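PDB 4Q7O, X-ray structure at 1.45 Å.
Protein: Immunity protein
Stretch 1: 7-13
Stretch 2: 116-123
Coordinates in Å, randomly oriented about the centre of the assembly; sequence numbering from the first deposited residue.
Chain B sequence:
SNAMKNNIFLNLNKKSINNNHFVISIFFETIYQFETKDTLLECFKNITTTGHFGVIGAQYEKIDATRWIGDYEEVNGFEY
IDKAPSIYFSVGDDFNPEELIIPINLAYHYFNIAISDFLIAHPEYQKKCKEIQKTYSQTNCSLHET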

# COMPACT_ATOMS: atom_id res chain seq x y z
N ASN B 7 -6.73 -5.64 9.03
CA ASN B 7 -7.15 -4.86 7.88
C ASN B 7 -8.49 -5.39 7.33
O ASN B 7 -8.60 -6.57 7.02
CB ASN B 7 -6.06 -4.91 6.79
CG ASN B 7 -6.15 -3.77 5.79
OD1 ASN B 7 -7.20 -3.52 5.21
ND2 ASN B 7 -5.03 -3.09 5.55
N ILE B 8 -9.49 -4.51 7.21
CA ILE B 8 -10.79 -4.92 6.66
C ILE B 8 -10.83 -4.97 5.12
O ILE B 8 -11.77 -5.51 4.55
CB ILE B 8 -11.96 -4.02 7.12
CG1 ILE B 8 -11.83 -2.61 6.55
CG2 ILE B 8 -12.06 -4.00 8.64
CD1 ILE B 8 -13.12 -1.81 6.58
N PHE B 9 -9.82 -4.41 4.47
CA PHE B 9 -9.85 -4.32 3.01
C PHE B 9 -9.25 -5.56 2.36
O PHE B 9 -8.29 -5.49 1.59
CB PHE B 9 -9.17 -3.04 2.54
CG PHE B 9 -9.94 -1.80 2.90
CD1 PHE B 9 -11.12 -1.49 2.23
CD2 PHE B 9 -9.52 -0.98 3.93
CE1 PHE B 9 -11.86 -0.36 2.57
CE2 PHE B 9 -10.25 0.16 4.27
CZ PHE B 9 -11.42 0.46 3.59
N LEU B 10 -9.84 -6.70 2.66
CA LEU B 10 -9.27 -7.98 2.25
C LEU B 10 -9.23 -8.11 0.73
O LEU B 10 -8.18 -8.41 0.15
CB LEU B 10 -10.04 -9.14 2.87
CG LEU B 10 -10.06 -9.15 4.40
CD1 LEU B 10 -10.85 -10.33 4.93
CD2 LEU B 10 -8.64 -9.18 4.95
N ASN B 11 -10.36 -7.89 0.08
CA ASN B 11 -10.42 -8.03 -1.37
C ASN B 11 -9.77 -6.88 -2.12
O ASN B 11 -9.16 -7.08 -3.17
CB ASN B 11 -11.85 -8.28 -1.82
CG ASN B 11 -12.39 -9.59 -1.29
OD1 ASN B 11 -11.69 -10.60 -1.33
ND2 ASN B 11 -13.61 -9.57 -0.77
N LEU B 12 -9.88 -5.68 -1.57
CA LEU B 12 -9.23 -4.51 -2.17
C LEU B 12 -7.72 -4.69 -2.19
O LEU B 12 -7.09 -4.46 -3.21
CB LEU B 12 -9.60 -3.23 -1.41
CG LEU B 12 -9.11 -1.85 -1.87
CD1 LEU B 12 -7.69 -1.55 -1.38
CD2 LEU B 12 -9.21 -1.68 -3.39
N ASN B 13 -7.15 -5.09 -1.06
CA ASN B 13 -5.71 -5.25 -0.97
C ASN B 13 -5.21 -6.33 -1.91
O ASN B 13 -4.19 -6.16 -2.56
CB ASN B 13 -5.27 -5.58 0.46
CG ASN B 13 -5.01 -4.33 1.29
OD1 ASN B 13 -4.01 -3.64 1.08
ND2 ASN B 13 -5.89 -4.07 2.24
N SER B 116 -17.40 -2.65 -0.82
CA SER B 116 -17.83 -3.99 -0.46
C SER B 116 -17.12 -4.46 0.81
O SER B 116 -17.77 -4.94 1.74
CB SER B 116 -17.55 -4.96 -1.60
OG SER B 116 -17.79 -6.29 -1.19
N ASP B 117 -15.79 -4.35 0.83
CA ASP B 117 -15.02 -4.69 2.03
C ASP B 117 -15.58 -3.93 3.23
O ASP B 117 -15.77 -4.51 4.31
CB ASP B 117 -13.53 -4.33 1.88
CG ASP B 117 -12.77 -5.28 0.96
OD1 ASP B 117 -13.19 -6.43 0.76
OD2 ASP B 117 -11.71 -4.86 0.44
N PHE B 118 -15.84 -2.65 3.04
CA PHE B 118 -16.32 -1.81 4.13
C PHE B 118 -17.69 -2.24 4.65
O PHE B 118 -17.89 -2.39 5.86
CB PHE B 118 -16.35 -0.33 3.71
CG PHE B 118 -16.91 0.57 4.76
CD1 PHE B 118 -16.17 0.88 5.90
CD2 PHE B 118 -18.18 1.10 4.64
CE1 PHE B 118 -16.69 1.71 6.88
CE2 PHE B 118 -18.71 1.93 5.62
CZ PHE B 118 -17.96 2.24 6.74
N LEU B 119 -18.65 -2.43 3.75
CA LEU B 119 -20.00 -2.79 4.20
C LEU B 119 -20.03 -4.20 4.80
O LEU B 119 -20.83 -4.49 5.70
CB LEU B 119 -21.03 -2.63 3.07
CG LEU B 119 -20.96 -3.59 1.88
CD1 LEU B 119 -21.78 -4.86 2.12
CD2 LEU B 119 -21.44 -2.88 0.61
N ILE B 120 -19.15 -5.08 4.31
CA ILE B 120 -19.07 -6.43 4.86
C ILE B 120 -18.59 -6.36 6.31
O ILE B 120 -19.13 -7.04 7.18
CB ILE B 120 -18.15 -7.34 4.01
CG1 ILE B 120 -18.87 -7.72 2.71
CG2 ILE B 120 -17.77 -8.61 4.77
CD1 ILE B 120 -18.00 -8.37 1.65
N ALA B 121 -17.61 -5.50 6.56
CA ALA B 121 -17.04 -5.34 7.90
C ALA B 121 -17.93 -4.51 8.83
O ALA B 121 -17.88 -4.69 10.04
CB ALA B 121 -15.65 -4.72 7.81
N HIS B 122 -18.72 -3.61 8.25
CA HIS B 122 -19.56 -2.69 9.01
C HIS B 122 -21.00 -2.73 8.52
O HIS B 122 -21.46 -1.81 7.84
CB HIS B 122 -18.99 -1.28 8.92
CG HIS B 122 -17.65 -1.14 9.57
ND1 HIS B 122 -17.49 -1.14 10.94
CD2 HIS B 122 -16.41 -1.05 9.04
CE1 HIS B 122 -16.20 -1.03 11.22
NE2 HIS B 122 -15.52 -0.97 10.09
N PRO B 123 -21.72 -3.81 8.85
CA PRO B 123 -23.07 -4.04 8.32
C PRO B 123 -24.07 -2.94 8.66
O PRO B 123 -25.08 -2.83 7.97
CB PRO B 123 -23.50 -5.37 8.96
CG PRO B 123 -22.50 -5.66 10.03
CD PRO B 123 -21.24 -4.94 9.67
O HOH W 1 -14.19 -6.65 5.05
O HOH W 2 -15.21 -7.23 -0.94

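The rule of this contact is a buried carboxylate on one helix meeting the free backbone amides that open another, with a small apolar patch beside it. Stretch 2 enters as helix, and S116 takes part through solvent: a water lies 2.8 Å from S116 OG, donates to D117 OD1 at 2.8 Å and accepts from N11 ND2 at 2.8 Å.

D117 is the centre. Its CA-to-CB bond points toward stretch 1, and with chi1 in m the carboxylate reaches the first turn of the helix beginning at L10, where amides lack the backbone acceptors that later turns supply. L12 N donates to D117 OD2 at 2.8 Å and N11 N to D117 OD1 at 3.3 Å, so one carboxylate receives two successive amides. L10 N, 3.4 Å from D117 OD2, is too poorly angled to bond and instead makes a weak bond to I8 O within its own stretch. The N-cap residue itself is F9, whose side chain cannot accept a hydrogen bond; aspartate from a distant part of the chain brings the oxygens. F9 still contributes apolar cover, its CD1 lying 3.7 Å from D117 CB. A second water donates to both I8 O (2.7 Å) and D117 O (2.8 Å), tying the backbones together.

From F118 onward the contact turns apolar, and I8 carries it. The CA-to-CB bond of F118 points sideways, and its ring edge lies near I8, with I8 CD1 4.1 Å from F118 CD1. The same bond in L119 points away, and L119 makes no contact. One turn after D117, the CA-to-CB bond of A121 points toward stretch 1, and its methyl packs against I8, with I8 CG2 3.8 Å from A121 CB. H122, where the helical conformation ends, closes the patch: I8 CD1 meets its ring edge, 4.2 Å from H122 CD2, while its ring nitrogens are hydrogen-bonded outside the two stretches.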